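Local coordinates for membrane protein (Acinetobacter baumannii AB307-0294, PDB 5DL5), which forms a beta-barrel channel of the OprD porin family in the outer membrane and probably lets small molecules, including antibiotics, pass, at residues 322-326 with 374-378; 329-335 with 358-364; 399-403 with 414-418; 239-243 with 315-319. One frame throughout, in Å; residues are numbered along the deposited sequence.

Interaction 1 (322-326 with 374-378). With C8E ((hydroxyethyloxy)tri(ethyloxy)octane), chain B.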
loop_
_atom_site.group_PDB
_atom_site.type_symbol
_atom_site.label_atom_id
_atom_site.label_comp_id
_atom_site.label_asym_id
_atom_site.label_seq_id
_atom_site.Cartn_x
_atom_site.Cartn_y
_atom_site.Cartn_z
ATOM N N TYR A 322 -1.987 2.195 -10.232
ATOM C CA TYR A 322 -2.235 0.803 -10.678
ATOM C C TYR A 322 -0.878 0.162 -10.837
ATOM O O TYR A 322 -0.217 0.006 -9.855
ATOM C CB TYR A 322 -3.095 0.737 -11.994
ATOM C CG TYR A 322 -4.532 1.262 -11.801
ATOM C CD1 TYR A 322 -5.515 0.443 -11.201
ATOM C CD2 TYR A 322 -4.871 2.590 -12.122
ATOM C CE1 TYR A 322 -6.795 0.924 -10.928
ATOM C CE2 TYR A 322 -6.140 3.087 -11.864
ATOM C CZ TYR A 322 -7.123 2.223 -11.356
ATOM O OH TYR A 322 -8.393 2.688 -11.164
ATOM N N MET A 323 -0.376 -0.138 -12.025
ATOM C CA MET A 323 0.998 -0.624 -12.099
ATOM C C MET A 323 1.886 0.624 -11.936
ATOM O O MET A 323 2.753 0.643 -11.106
ATOM C CB MET A 323 1.322 -1.361 -13.370
ATOM C CG MET A 323 2.821 -1.695 -13.364
ATOM S SD MET A 323 3.309 -2.464 -14.884
ATOM C CE MET A 323 3.230 -1.125 -16.041
ATOM N N SER A 324 1.661 1.687 -12.728
ATOM C CA SER A 324 2.327 2.959 -12.457
ATOM C C SER A 324 1.577 3.744 -11.438
ATOM O O SER A 324 0.350 3.674 -11.357
ATOM C CB SER A 324 2.435 3.821 -13.760
ATOM O OG SER A 324 2.862 5.108 -13.451
ATOM N N ASP A 325 2.296 4.533 -10.650
ATOM C CA ASP A 325 1.654 5.371 -9.653
ATOM C C ASP A 325 1.536 6.824 -10.059
ATOM O O ASP A 325 1.039 7.644 -9.238
ATOM C CB ASP A 325 2.420 5.310 -8.382
ATOM C CG ASP A 325 2.269 3.938 -7.699
ATOM O OD1 ASP A 325 1.154 3.414 -7.572
ATOM O OD2 ASP A 325 3.282 3.475 -7.226
ATOM N N PHE A 326 1.986 7.200 -11.245
ATOM C CA PHE A 326 1.715 8.624 -11.737
ATOM C C PHE A 326 2.280 9.653 -10.759
ATOM O O PHE A 326 1.674 10.612 -10.367
ATOM C CB PHE A 326 0.234 8.851 -12.137
ATOM C CG PHE A 326 -0.188 7.912 -13.296
ATOM C CD1 PHE A 326 -0.559 6.592 -13.051
ATOM C CD2 PHE A 326 -0.097 8.323 -14.624
ATOM C CE1 PHE A 326 -0.823 5.692 -14.128
ATOM C CE2 PHE A 326 -0.404 7.472 -15.718
ATOM C CZ PHE A 326 -0.695 6.123 -15.455
ATOM N N GLU A 374 3.010 9.071 -19.968
ATOM C CA GLU A 374 2.758 7.669 -19.811
ATOM C C GLU A 374 1.248 7.430 -19.830
ATOM O O GLU A 374 0.457 8.354 -19.554
ATOM C CB GLU A 374 3.302 7.184 -18.465
ATOM C CG GLU A 374 2.678 7.832 -17.248
ATOM C CD GLU A 374 3.314 7.348 -15.890
ATOM O OE1 GLU A 374 3.316 8.088 -14.884
ATOM O OE2 GLU A 374 3.811 6.174 -15.794
ATOM N N ARG A 375 0.870 6.219 -20.214
ATOM C CA ARG A 375 -0.478 5.808 -20.038
ATOM C C ARG A 375 -0.629 4.333 -19.716
ATOM O O ARG A 375 0.158 3.510 -20.171
ATOM C CB ARG A 375 -1.252 6.062 -21.365
ATOM C CG ARG A 375 -0.922 5.126 -22.451
ATOM C CD ARG A 375 -1.702 5.519 -23.710
ATOM N NE ARG A 375 -1.403 4.542 -24.701
ATOM C CZ ARG A 375 -0.468 4.651 -25.631
ATOM N NH1 ARG A 375 0.256 5.776 -25.751
ATOM N NH2 ARG A 375 -0.260 3.608 -26.440
ATOM N N GLU A 376 -1.760 4.058 -19.084
ATOM C CA GLU A 376 -2.069 2.763 -18.620
ATOM C C GLU A 376 -3.525 2.429 -18.806
ATOM O O GLU A 376 -4.399 3.194 -18.382
ATOM C CB GLU A 376 -1.722 2.630 -17.097
ATOM C CG GLU A 376 -1.701 1.178 -16.651
ATOM C CD GLU A 376 -1.202 0.964 -15.207
ATOM O OE1 GLU A 376 -1.531 -0.135 -14.663
ATOM O OE2 GLU A 376 -0.486 1.836 -14.592
ATOM N N PHE A 377 -3.752 1.317 -19.450
ATOM C CA PHE A 377 -5.068 0.641 -19.567
ATOM C C PHE A 377 -5.128 -0.611 -18.624
ATOM O O PHE A 377 -4.326 -1.567 -18.746
ATOM C CB PHE A 377 -5.386 0.213 -21.017
ATOM C CG PHE A 377 -6.811 -0.343 -21.196
ATOM C CD1 PHE A 377 -7.938 0.288 -20.604
ATOM C CD2 PHE A 377 -7.065 -1.536 -21.975
ATOM C CE1 PHE A 377 -9.234 -0.239 -20.778
ATOM C CE2 PHE A 377 -8.369 -2.032 -22.167
ATOM C CZ PHE A 377 -9.439 -1.399 -21.588
ATOM N N PHE A 378 -6.032 -0.553 -17.660
ATOM C CA PHE A 378 -6.094 -1.572 -16.586
ATOM C C PHE A 378 -7.436 -2.326 -16.650
ATOM O O PHE A 378 -8.527 -1.672 -16.862
ATOM C CB PHE A 378 -5.997 -0.781 -15.261
ATOM C CG PHE A 378 -6.282 -1.644 -14.020
ATOM C CD1 PHE A 378 -5.256 -2.436 -13.481
ATOM C CD2 PHE A 378 -7.526 -1.668 -13.420
ATOM C CE1 PHE A 378 -5.510 -3.218 -12.326
ATOM C CE2 PHE A 378 -7.800 -2.518 -12.335
ATOM C CZ PHE A 378 -6.789 -3.240 -11.761
HETATM C C6 C8E B . 14.713 -6.047 -6.534
HETATM C C7 C8E B . 13.644 -6.723 -7.439
HETATM C C8 C8E B . 13.592 -6.249 -8.911
HETATM O O9 C8E B . 12.245 -6.219 -9.509
HETATM C C10 C8E B . 12.002 -4.885 -9.944
HETATM C C11 C8E B . 11.455 -4.045 -8.777
HETATM O O12 C8E B . 10.760 -2.905 -9.236
HETATM C C13 C8E B . 9.579 -3.125 -10.019
HETATM C C14 C8E B . 8.349 -3.094 -9.150
HETATM O O15 C8E B . 7.314 -2.238 -9.625
HETATM C C16 C8E B . 7.612 -0.858 -9.882
HETATM C C17 C8E B . 6.318 -0.122 -9.537
HETATM O O18 C8E B . 5.238 -1.076 -9.775
HETATM C C19 C8E B . 4.147 -0.999 -8.847
HETATM C C20 C8E B . 3.050 -1.942 -9.311
HETATM O O21 C8E B . 1.742 -1.824 -8.680
#
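One carboxylate holds two successive backbone amides of a loop. Glu376 OE1 accepts from Met323 N at 2.9 Å, and Glu376 OE2 accepts from Ser324 N at 2.8 Å. OE1 also bonds Ser400 on the next strand. Ser324 OG donates to Glu374 OE2 at 2.7 Å, an oxygen that Tyr402 also bonds. Ser324 OG also accepts from Phe326 N at 3.2 Å, which makes an ST turn. The Phe326 ring has the Glu374 carboxylate over one face, with Phe326 CD2 3.4 Å from Glu374 OE1. At the other end of the loop segment the rings of Tyr322 and Phe378 meet obliquely, with centroids 4.5 Å apart. A bound C8E detergent donates from O21 to Tyr322 O at 2.9 Å. Here a loop between two barrel strands is held by wall glutamates, consistent with the inward-folded loops of porins. Segment 322-326 lies between strands 289-300 and 332-341. It packs on strand 371-384 and on its neighbours 351-365 and 394-404.

Interaction 2 (329-335 with 358-364)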
loop_
_atom_site.group_PDB
_atom_site.type_symbol
_atom_site.label_atom_id
_atom_site.label_comp_id
_atom_site.label_asym_id
_atom_site.label_seq_id
_atom_site.Cartn_x
_atom_site.Cartn_y
_atom_site.Cartn_z
ATOM N N ASN A 329 8.057 13.612 -11.432
ATOM C CA ASN A 329 8.395 14.976 -11.122
ATOM C C ASN A 329 7.527 15.928 -12.031
ATOM O O ASN A 329 7.585 15.792 -13.219
ATOM C CB ASN A 329 9.867 15.172 -11.272
ATOM C CG ASN A 329 10.351 16.593 -10.905
ATOM O OD1 ASN A 329 9.706 17.608 -11.184
ATOM N ND2 ASN A 329 11.570 16.657 -10.476
ATOM N N HIS A 330 6.684 16.778 -11.393
ATOM C CA HIS A 330 5.704 17.709 -12.102
ATOM C C HIS A 330 4.615 16.984 -12.823
ATOM O O HIS A 330 3.922 17.597 -13.579
ATOM C CB HIS A 330 6.453 18.656 -13.076
ATOM C CG HIS A 330 6.989 19.875 -12.407
ATOM N ND1 HIS A 330 7.911 19.826 -11.355
ATOM C CD2 HIS A 330 6.670 21.192 -12.573
ATOM C CE1 HIS A 330 8.173 21.062 -10.935
ATOM N NE2 HIS A 330 7.424 21.904 -11.646
ATOM N N GLU A 331 4.460 15.634 -12.632
ATOM C CA GLU A 331 3.530 14.898 -13.449
ATOM C C GLU A 331 2.086 15.258 -13.110
ATOM O O GLU A 331 1.660 15.249 -11.941
ATOM C CB GLU A 331 3.722 13.376 -13.268
ATOM C CG GLU A 331 2.852 12.566 -14.202
ATOM C CD GLU A 331 3.069 11.087 -14.175
ATOM O OE1 GLU A 331 3.868 10.627 -13.359
ATOM O OE2 GLU A 331 2.375 10.404 -14.975
ATOM N N LYS A 332 1.326 15.533 -14.142
ATOM C CA LYS A 332 -0.122 15.584 -14.022
ATOM C C LYS A 332 -0.776 14.308 -14.545
ATOM O O LYS A 332 -0.264 13.769 -15.484
ATOM C CB LYS A 332 -0.662 16.784 -14.837
ATOM C CG LYS A 332 -0.116 18.134 -14.412
ATOM C CD LYS A 332 -0.689 19.168 -15.387
ATOM C CE LYS A 332 -0.860 20.557 -14.848
ATOM N NZ LYS A 332 0.447 21.190 -14.997
ATOM N N SER A 333 -1.977 13.903 -14.043
ATOM C CA SER A 333 -2.608 12.760 -14.680
ATOM C C SER A 333 -4.129 12.758 -14.471
ATOM O O SER A 333 -4.672 13.418 -13.558
ATOM C CB SER A 333 -2.013 11.429 -14.106
ATOM O OG SER A 333 -2.173 11.357 -12.693
ATOM N N ALA A 334 -4.815 12.051 -15.363
ATOM C CA ALA A 334 -6.268 12.036 -15.394
ATOM C C ALA A 334 -6.711 10.613 -15.659
ATOM O O ALA A 334 -6.082 9.917 -16.452
ATOM C CB ALA A 334 -6.792 12.949 -16.482
ATOM N N GLN A 335 -7.757 10.201 -14.952
ATOM C CA GLN A 335 -8.261 8.897 -15.036
ATOM C C GLN A 335 -9.760 8.883 -15.248
ATOM O O GLN A 335 -10.494 9.633 -14.630
ATOM C CB GLN A 335 -7.989 8.164 -13.698
ATOM C CG GLN A 335 -8.765 6.865 -13.500
ATOM C CD GLN A 335 -8.444 5.999 -12.251
ATOM O OE1 GLN A 335 -8.886 4.867 -12.188
ATOM N NE2 GLN A 335 -7.676 6.547 -11.249
ATOM N N VAL A 358 -5.670 5.695 -17.482
ATOM C CA VAL A 358 -4.989 6.786 -16.829
ATOM C C VAL A 358 -3.892 7.319 -17.777
ATOM O O VAL A 358 -3.179 6.520 -18.443
ATOM C CB VAL A 358 -4.288 6.368 -15.497
ATOM C CG1 VAL A 358 -3.790 7.644 -14.807
ATOM C CG2 VAL A 358 -5.272 5.572 -14.643
ATOM N N TYR A 359 -3.870 8.648 -17.922
ATOM C CA TYR A 359 -2.933 9.316 -18.866
ATOM C C TYR A 359 -2.185 10.323 -18.032
ATOM O O TYR A 359 -2.843 11.192 -17.363
ATOM C CB TYR A 359 -3.738 9.977 -20.015
ATOM C CG TYR A 359 -2.868 10.668 -20.986
ATOM C CD1 TYR A 359 -2.016 9.946 -21.881
ATOM C CD2 TYR A 359 -2.837 12.042 -21.025
ATOM C CE1 TYR A 359 -1.154 10.618 -22.750
ATOM C CE2 TYR A 359 -2.000 12.727 -21.857
ATOM C CZ TYR A 359 -1.143 12.050 -22.710
ATOM O OH TYR A 359 -0.379 12.853 -23.527
ATOM N N GLY A 360 -0.865 10.327 -18.173
ATOM C CA GLY A 360 0.025 11.171 -17.377
ATOM C C GLY A 360 0.896 11.962 -18.290
ATOM O O GLY A 360 1.318 11.438 -19.314
ATOM N N TRP A 361 1.242 13.216 -17.904
ATOM C CA TRP A 361 2.054 14.045 -18.767
ATOM C C TRP A 361 2.821 15.084 -18.002
ATOM O O TRP A 361 2.616 15.196 -16.796
ATOM C CB TRP A 361 1.130 14.719 -19.836
ATOM C CG TRP A 361 0.209 15.763 -19.355
ATOM C CD1 TRP A 361 0.464 17.136 -19.342
ATOM C CD2 TRP A 361 -1.096 15.588 -18.751
ATOM N NE1 TRP A 361 -0.605 17.791 -18.767
ATOM C CE2 TRP A 361 -1.561 16.854 -18.399
ATOM C CE3 TRP A 361 -1.895 14.468 -18.424
ATOM C CZ2 TRP A 361 -2.836 17.046 -17.851
ATOM C CZ3 TRP A 361 -3.193 14.706 -17.810
ATOM C CH2 TRP A 361 -3.595 15.953 -17.522
ATOM N N ASP A 362 3.594 15.927 -18.681
ATOM C CA ASP A 362 4.369 16.970 -17.951
ATOM C C ASP A 362 5.453 16.351 -17.000
ATOM O O ASP A 362 5.865 16.963 -16.016
ATOM C CB ASP A 362 3.485 17.907 -17.111
ATOM C CG ASP A 362 2.986 19.193 -17.906
ATOM O OD1 ASP A 362 3.311 19.380 -19.094
ATOM O OD2 ASP A 362 2.275 19.941 -17.230
ATOM N N ILE A 363 5.896 15.162 -17.289
ATOM C CA ILE A 363 6.875 14.510 -16.421
ATOM C C ILE A 363 8.245 15.039 -16.814
ATOM O O ILE A 363 8.640 15.039 -18.036
ATOM C CB ILE A 363 6.918 13.013 -16.625
ATOM C CG1 ILE A 363 5.595 12.383 -16.335
ATOM C CG2 ILE A 363 8.074 12.432 -15.753
ATOM C CD1 ILE A 363 5.475 11.005 -16.981
ATOM N N LYS A 364 8.931 15.571 -15.786
ATOM C CA LYS A 364 10.303 16.045 -15.915
ATOM C C LYS A 364 11.296 14.937 -15.675
ATOM O O LYS A 364 11.266 14.350 -14.641
ATOM C CB LYS A 364 10.672 17.136 -14.902
ATOM C CG LYS A 364 10.068 18.493 -15.138
ATOM C CD LYS A 364 10.823 19.539 -14.333
ATOM C CE LYS A 364 9.975 20.814 -14.245
ATOM N NZ LYS A 364 10.703 21.941 -13.528
#
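Strands 332-341 and 351-365 form an antiparallel hairpin, and here the side chains differ sharply on its two faces. Lys332 and Trp361 form a hydrogen-bonded pair, with Lys332 N to Trp361 O at 3.0 Å and Trp361 N to Lys332 O at 2.9 Å. The p rotamer of Trp361 lays its indole back across the partner strand. Lys332 CB sits over the six-membered ring, 3.8 Å from its centroid, in a CH-pi contact. The m rotamer at chi1 of Lys332 starts a long chain whose NZ reaches Asp362 OD2 at 3.1 Å, a salt bridge. Ala334 CB is 4.2 Å from Trp361 CZ3. Further along, the extended chain of Lys364 runs across His330, and its CE lies 3.5 Å from the imidazole centroid. Lys364 N donates to Asn329 O at 2.9 Å.

Ser333, Gln335 and Val358 point to the other face. There Gly360 leaves room for the extended side chain of Glu331: Glu331 OE2 is 3.4 Å from Gly360 CA, and a beta carbon would clash with it. Glu331 OE1 is bonded by Gly328 N. Asp362 has positive phi and forms a G1 beta bulge with Ile363 opposite Ala372. In the barrel wall this hairpin lies between strands 289-300 and 371-384.

Interaction 3 (399-403 with 414-418)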
loop_
_atom_site.group_PDB
_atom_site.type_symbol
_atom_site.label_atom_id
_atom_site.label_comp_id
_atom_site.label_asym_id
_atom_site.label_seq_id
_atom_site.Cartn_x
_atom_site.Cartn_y
_atom_site.Cartn_z
ATOM N N ASN A 399 -4.828 -7.190 -15.495
ATOM C CA ASN A 399 -3.878 -6.871 -16.557
ATOM C C ASN A 399 -3.736 -5.350 -16.773
ATOM O O ASN A 399 -4.746 -4.586 -16.690
ATOM C CB ASN A 399 -4.357 -7.509 -17.834
ATOM C CG ASN A 399 -3.518 -7.083 -19.054
ATOM O OD1 ASN A 399 -3.943 -6.258 -19.901
ATOM N ND2 ASN A 399 -2.342 -7.631 -19.152
ATOM N N SER A 400 -2.483 -4.933 -17.009
ATOM C CA SER A 400 -2.115 -3.576 -17.367
ATOM C C SER A 400 -1.366 -3.556 -18.660
ATOM O O SER A 400 -0.330 -4.277 -18.838
ATOM C CB SER A 400 -1.282 -2.933 -16.297
ATOM O OG SER A 400 -2.146 -2.640 -15.268
ATOM N N TYR A 401 -1.876 -2.751 -19.580
ATOM C CA TYR A 401 -1.131 -2.466 -20.809
ATOM C C TYR A 401 -0.562 -1.015 -20.618
ATOM O O TYR A 401 -1.345 -0.059 -20.456
ATOM C CB TYR A 401 -2.007 -2.734 -22.084
ATOM C CG TYR A 401 -1.453 -2.177 -23.432
ATOM C CD1 TYR A 401 -1.792 -0.886 -23.821
ATOM C CD2 TYR A 401 -0.707 -2.938 -24.336
ATOM C CE1 TYR A 401 -1.350 -0.294 -24.983
ATOM C CE2 TYR A 401 -0.276 -2.356 -25.562
ATOM C CZ TYR A 401 -0.585 -0.998 -25.847
ATOM O OH TYR A 401 -0.248 -0.267 -27.009
ATOM N N TYR A 402 0.775 -0.898 -20.507
ATOM C CA TYR A 402 1.385 0.304 -20.097
ATOM C C TYR A 402 2.377 0.785 -21.132
ATOM O O TYR A 402 3.181 -0.016 -21.625
ATOM C CB TYR A 402 2.054 0.127 -18.753
ATOM C CG TYR A 402 2.912 1.290 -18.325
ATOM C CD1 TYR A 402 2.341 2.382 -17.658
ATOM C CD2 TYR A 402 4.271 1.319 -18.598
ATOM C CE1 TYR A 402 3.091 3.455 -17.246
ATOM C CE2 TYR A 402 5.053 2.427 -18.267
ATOM C CZ TYR A 402 4.454 3.486 -17.550
ATOM O OH TYR A 402 5.155 4.573 -17.166
ATOM N N ARG A 403 2.299 2.094 -21.484
ATOM C CA ARG A 403 3.209 2.656 -22.432
ATOM C C ARG A 403 3.712 4.023 -21.973
ATOM O O ARG A 403 2.971 4.752 -21.402
ATOM C CB ARG A 403 2.550 2.819 -23.835
ATOM C CG ARG A 403 2.205 1.513 -24.582
ATOM C CD ARG A 403 3.382 0.615 -24.894
ATOM N NE ARG A 403 2.987 -0.697 -25.482
ATOM C CZ ARG A 403 2.631 -1.797 -24.810
ATOM N NH1 ARG A 403 2.568 -1.827 -23.490
ATOM N NH2 ARG A 403 2.342 -2.917 -25.477
ATOM N N GLY A 414 8.883 1.500 -17.860
ATOM C CA GLY A 414 9.208 1.080 -19.237
ATOM C C GLY A 414 7.952 0.428 -19.851
ATOM O O GLY A 414 7.079 -0.026 -19.099
ATOM N N ASP A 415 7.865 0.364 -21.202
ATOM C CA ASP A 415 6.689 -0.230 -21.805
ATOM C C ASP A 415 6.512 -1.681 -21.311
ATOM O O ASP A 415 7.504 -2.446 -21.332
ATOM C CB ASP A 415 6.802 -0.279 -23.310
ATOM C CG ASP A 415 6.758 1.089 -23.954
ATOM O OD1 ASP A 415 6.596 2.108 -23.309
ATOM O OD2 ASP A 415 6.815 1.114 -25.145
ATOM N N THR A 416 5.278 -2.073 -20.981
ATOM C CA THR A 416 4.971 -3.319 -20.289
ATOM C C THR A 416 3.552 -3.765 -20.469
ATOM O O THR A 416 2.633 -2.950 -20.464
ATOM C CB THR A 416 5.116 -3.098 -18.738
ATOM O OG1 THR A 416 6.469 -2.778 -18.422
ATOM C CG2 THR A 416 4.677 -4.306 -17.926
ATOM N N ASN A 417 3.401 -5.070 -20.562
ATOM C CA ASN A 417 2.192 -5.799 -20.445
ATOM C C ASN A 417 2.391 -6.607 -19.154
ATOM O O ASN A 417 3.207 -7.536 -19.124
ATOM C CB ASN A 417 2.032 -6.727 -21.692
ATOM C CG ASN A 417 2.082 -5.907 -23.045
ATOM O OD1 ASN A 417 1.913 -4.671 -23.084
ATOM N ND2 ASN A 417 2.349 -6.599 -24.147
ATOM N N GLU A 418 1.546 -6.378 -18.207
ATOM C CA GLU A 418 1.643 -6.960 -16.875
ATOM C C GLU A 418 0.434 -7.830 -16.673
ATOM O O GLU A 418 -0.667 -7.410 -16.981
ATOM C CB GLU A 418 1.615 -5.941 -15.752
ATOM C CG GLU A 418 1.681 -6.606 -14.342
ATOM C CD GLU A 418 1.754 -5.648 -13.134
ATOM O OE1 GLU A 418 0.802 -4.988 -12.836
ATOM O OE2 GLU A 418 2.779 -5.601 -12.414
HETATM O O HOH W 1 7.961 4.144 -17.268
#
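Four backbone hydrogen bonds join this antiparallel pair. Ser400 N donates to Glu418 O at 3.1 Å, and Glu418 N donates to Ser400 O at 2.9 Å. Tyr402 N donates to Thr416 O at 2.8 Å, and Thr416 N donates to Tyr402 O at 3.0 Å. Arg403 adds side-chain donors at the end of the pair. Arg403 NH1 bonds Tyr402 O at 2.7 Å and Asn417 OD1 at 2.9 Å, with a weak bond to Thr416 O at 3.2 Å. Two of these acceptors are thus backbone carbonyls already used by the strands. Arg403 NE is 4.2 Å from Asp415 OD2, too far for a salt bridge. Asp415 OD1 instead accepts from Ala404 N.

Gly414 has backbone angles that call for glycine. Thr416 OG1 donates to Gly414 O at 2.9 Å. Gly414 N donates to a water at 2.9 Å, and that water donates to Tyr402 OH at 2.8 Å. Tyr402 OH also bonds Glu374, and Ser400 OG bonds Glu376. The Glu418 carboxylate makes salt bridges with Arg41 and Arg420. This is a regular hairpin of the barrel wall, formed by strands 394-404 and 416-428. Strand 371-384 pairs with its first strand. Strand 29-43 pairs with its second, which closes the barrel.

Interaction 4 (239-243 with 315-319)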
loop_
_atom_site.group_PDB
_atom_site.type_symbol
_atom_site.label_atom_id
_atom_site.label_comp_id
_atom_site.label_asym_id
_atom_site.label_seq_id
_atom_site.Cartn_x
_atom_site.Cartn_y
_atom_site.Cartn_z
ATOM N N PHE A 239 -10.696 14.357 -1.790
ATOM C CA PHE A 239 -9.481 15.195 -1.947
ATOM C C PHE A 239 -8.433 14.643 -1.029
ATOM O O PHE A 239 -8.687 14.475 0.221
ATOM C CB PHE A 239 -9.925 16.665 -1.658
ATOM C CG PHE A 239 -8.829 17.736 -1.692
ATOM C CD1 PHE A 239 -7.734 17.700 -2.586
ATOM C CD2 PHE A 239 -8.962 18.894 -0.862
ATOM C CE1 PHE A 239 -6.753 18.706 -2.593
ATOM C CE2 PHE A 239 -7.996 19.941 -0.880
ATOM C CZ PHE A 239 -6.906 19.879 -1.770
ATOM N N SER A 240 -7.328 14.207 -1.609
ATOM C CA SER A 240 -6.252 13.580 -0.900
ATOM C C SER A 240 -4.947 14.304 -1.277
ATOM O O SER A 240 -4.788 14.774 -2.422
ATOM C CB SER A 240 -6.100 12.097 -1.283
ATOM O OG SER A 240 -7.230 11.403 -0.768
ATOM N N GLY A 241 -3.977 14.327 -0.365
ATOM C CA GLY A 241 -2.629 14.747 -0.739
ATOM C C GLY A 241 -1.466 14.495 0.246
ATOM O O GLY A 241 -1.708 14.211 1.400
ATOM N N TYR A 242 -0.252 14.414 -0.309
ATOM C CA TYR A 242 0.943 14.360 0.543
ATOM C C TYR A 242 1.874 15.554 0.279
ATOM O O TYR A 242 2.094 16.013 -0.878
ATOM C CB TYR A 242 1.781 13.128 0.296
ATOM C CG TYR A 242 1.145 11.804 0.552
ATOM C CD1 TYR A 242 0.481 11.140 -0.463
ATOM C CD2 TYR A 242 1.347 11.149 1.786
ATOM C CE1 TYR A 242 -0.021 9.843 -0.251
ATOM C CE2 TYR A 242 0.770 9.926 2.062
ATOM C CZ TYR A 242 0.098 9.258 1.007
ATOM O OH TYR A 242 -0.390 8.049 1.263
ATOM N N HIS A 243 2.461 15.975 1.367
ATOM C CA HIS A 243 3.636 16.836 1.337
ATOM C C HIS A 243 4.877 16.092 1.908
ATOM O O HIS A 243 4.854 15.667 3.074
ATOM C CB HIS A 243 3.316 18.088 2.117
ATOM C CG HIS A 243 4.493 18.968 2.338
ATOM N ND1 HIS A 243 4.972 19.803 1.361
ATOM C CD2 HIS A 243 5.361 19.064 3.377
ATOM C CE1 HIS A 243 6.024 20.472 1.822
ATOM N NE2 HIS A 243 6.292 20.021 3.037
ATOM N N SER A 315 2.594 3.344 0.899
ATOM C CA SER A 315 2.279 4.696 1.381
ATOM C C SER A 315 1.829 5.609 0.191
ATOM O O SER A 315 2.456 6.607 -0.101
ATOM C CB SER A 315 3.472 5.307 2.103
ATOM O OG SER A 315 3.762 4.528 3.230
ATOM N N ILE A 316 0.749 5.234 -0.490
ATOM C CA ILE A 316 0.358 5.818 -1.801
ATOM C C ILE A 316 -1.167 5.841 -1.819
ATOM O O ILE A 316 -1.746 5.156 -2.623
ATOM C CB ILE A 316 1.083 5.098 -2.948
ATOM C CG1 ILE A 316 0.756 5.600 -4.343
ATOM C CG2 ILE A 316 0.744 3.656 -3.116
ATOM C CD1 ILE A 316 1.268 6.917 -4.755
ATOM N N TYR A 317 -1.813 6.567 -0.917
ATOM C CA TYR A 317 -3.297 6.557 -0.782
ATOM C C TYR A 317 -3.897 7.629 -1.779
ATOM O O TYR A 317 -4.326 8.679 -1.398
ATOM C CB TYR A 317 -3.690 6.809 0.658
ATOM C CG TYR A 317 -3.629 5.535 1.629
ATOM C CD1 TYR A 317 -2.551 4.700 1.654
ATOM C CD2 TYR A 317 -4.572 5.333 2.560
ATOM C CE1 TYR A 317 -2.478 3.610 2.484
ATOM C CE2 TYR A 317 -4.516 4.271 3.463
ATOM C CZ TYR A 317 -3.451 3.396 3.390
ATOM O OH TYR A 317 -3.359 2.346 4.248
ATOM N N LEU A 318 -3.693 7.409 -3.068
ATOM C CA LEU A 318 -4.109 8.325 -4.141
ATOM C C LEU A 318 -4.792 7.459 -5.249
ATOM O O LEU A 318 -4.525 6.263 -5.321
ATOM C CB LEU A 318 -2.866 8.964 -4.737
ATOM C CG LEU A 318 -2.125 9.910 -3.787
ATOM C CD1 LEU A 318 -0.805 10.330 -4.381
ATOM C CD2 LEU A 318 -2.892 11.141 -3.487
ATOM N N PRO A 319 -5.643 8.048 -6.055
ATOM C CA PRO A 319 -6.514 7.231 -6.995
ATOM C C PRO A 319 -5.803 6.791 -8.266
ATOM O O PRO A 319 -6.124 5.800 -8.866
ATOM C CB PRO A 319 -7.637 8.254 -7.330
ATOM C CG PRO A 319 -7.033 9.631 -7.242
ATOM C CD PRO A 319 -6.095 9.474 -6.013
#
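An inward-folded loop meets the barrel wall here, beside a cluster of tyrosines. The loop segment 315-319 has an inverse gamma turn centred on Tyr317. The Tyr317 amide points at the wall, and Tyr317 N donates to Tyr242 OH at 3.0 Å. The angle of 167° is close to straight. Tyr242 OH also bonds Pro133 O, so this hydroxyl links the wall to two separate parts of the chain. The m rotamer of Tyr242 carries its ring from strand 233-246 toward the loop inside the barrel. Leu318 lies at the edge of that ring, with Tyr242 CE1 and Leu318 CG 4.1 Å apart. Ser240 adds a lighter contact: Ser240 CB is 4.0 Å from Leu318 CD2 and 3.9 Å from Tyr317 O. Ser240 OG bonds Asp238 and Asn222. The Tyr242 ring stacks on Tyr304 and also meets Tyr220. A long loop folded inward against the wall is characteristic of porin barrels, where such loops narrow the channel.

How the interactions relate
Interaction 1 is the most buried of the four. Interactions 2 and 3 join neighbouring wall strands through regular backbone pairing and are partly buried. Interactions 1 and 4 instead hold parts of one loop, between strands 289-300 and 332-341, against different regions of the wall. Interaction 1 uses glutamate carboxylates, whereas interaction 4 relies on a tyrosine hydroxyl and light apolar packing. Interaction 1 touches all the others. Tyr322 reaches Gln335 of interaction 2, Glu374 and Glu376 reach Tyr402 and Ser400 of interaction 3, and Asp325 packs on Ile316 of interaction 4. Pro319 O also bonds Gln335, linking interactions 4 and 2. Interaction 3 touches neither interaction 2 nor interaction 4.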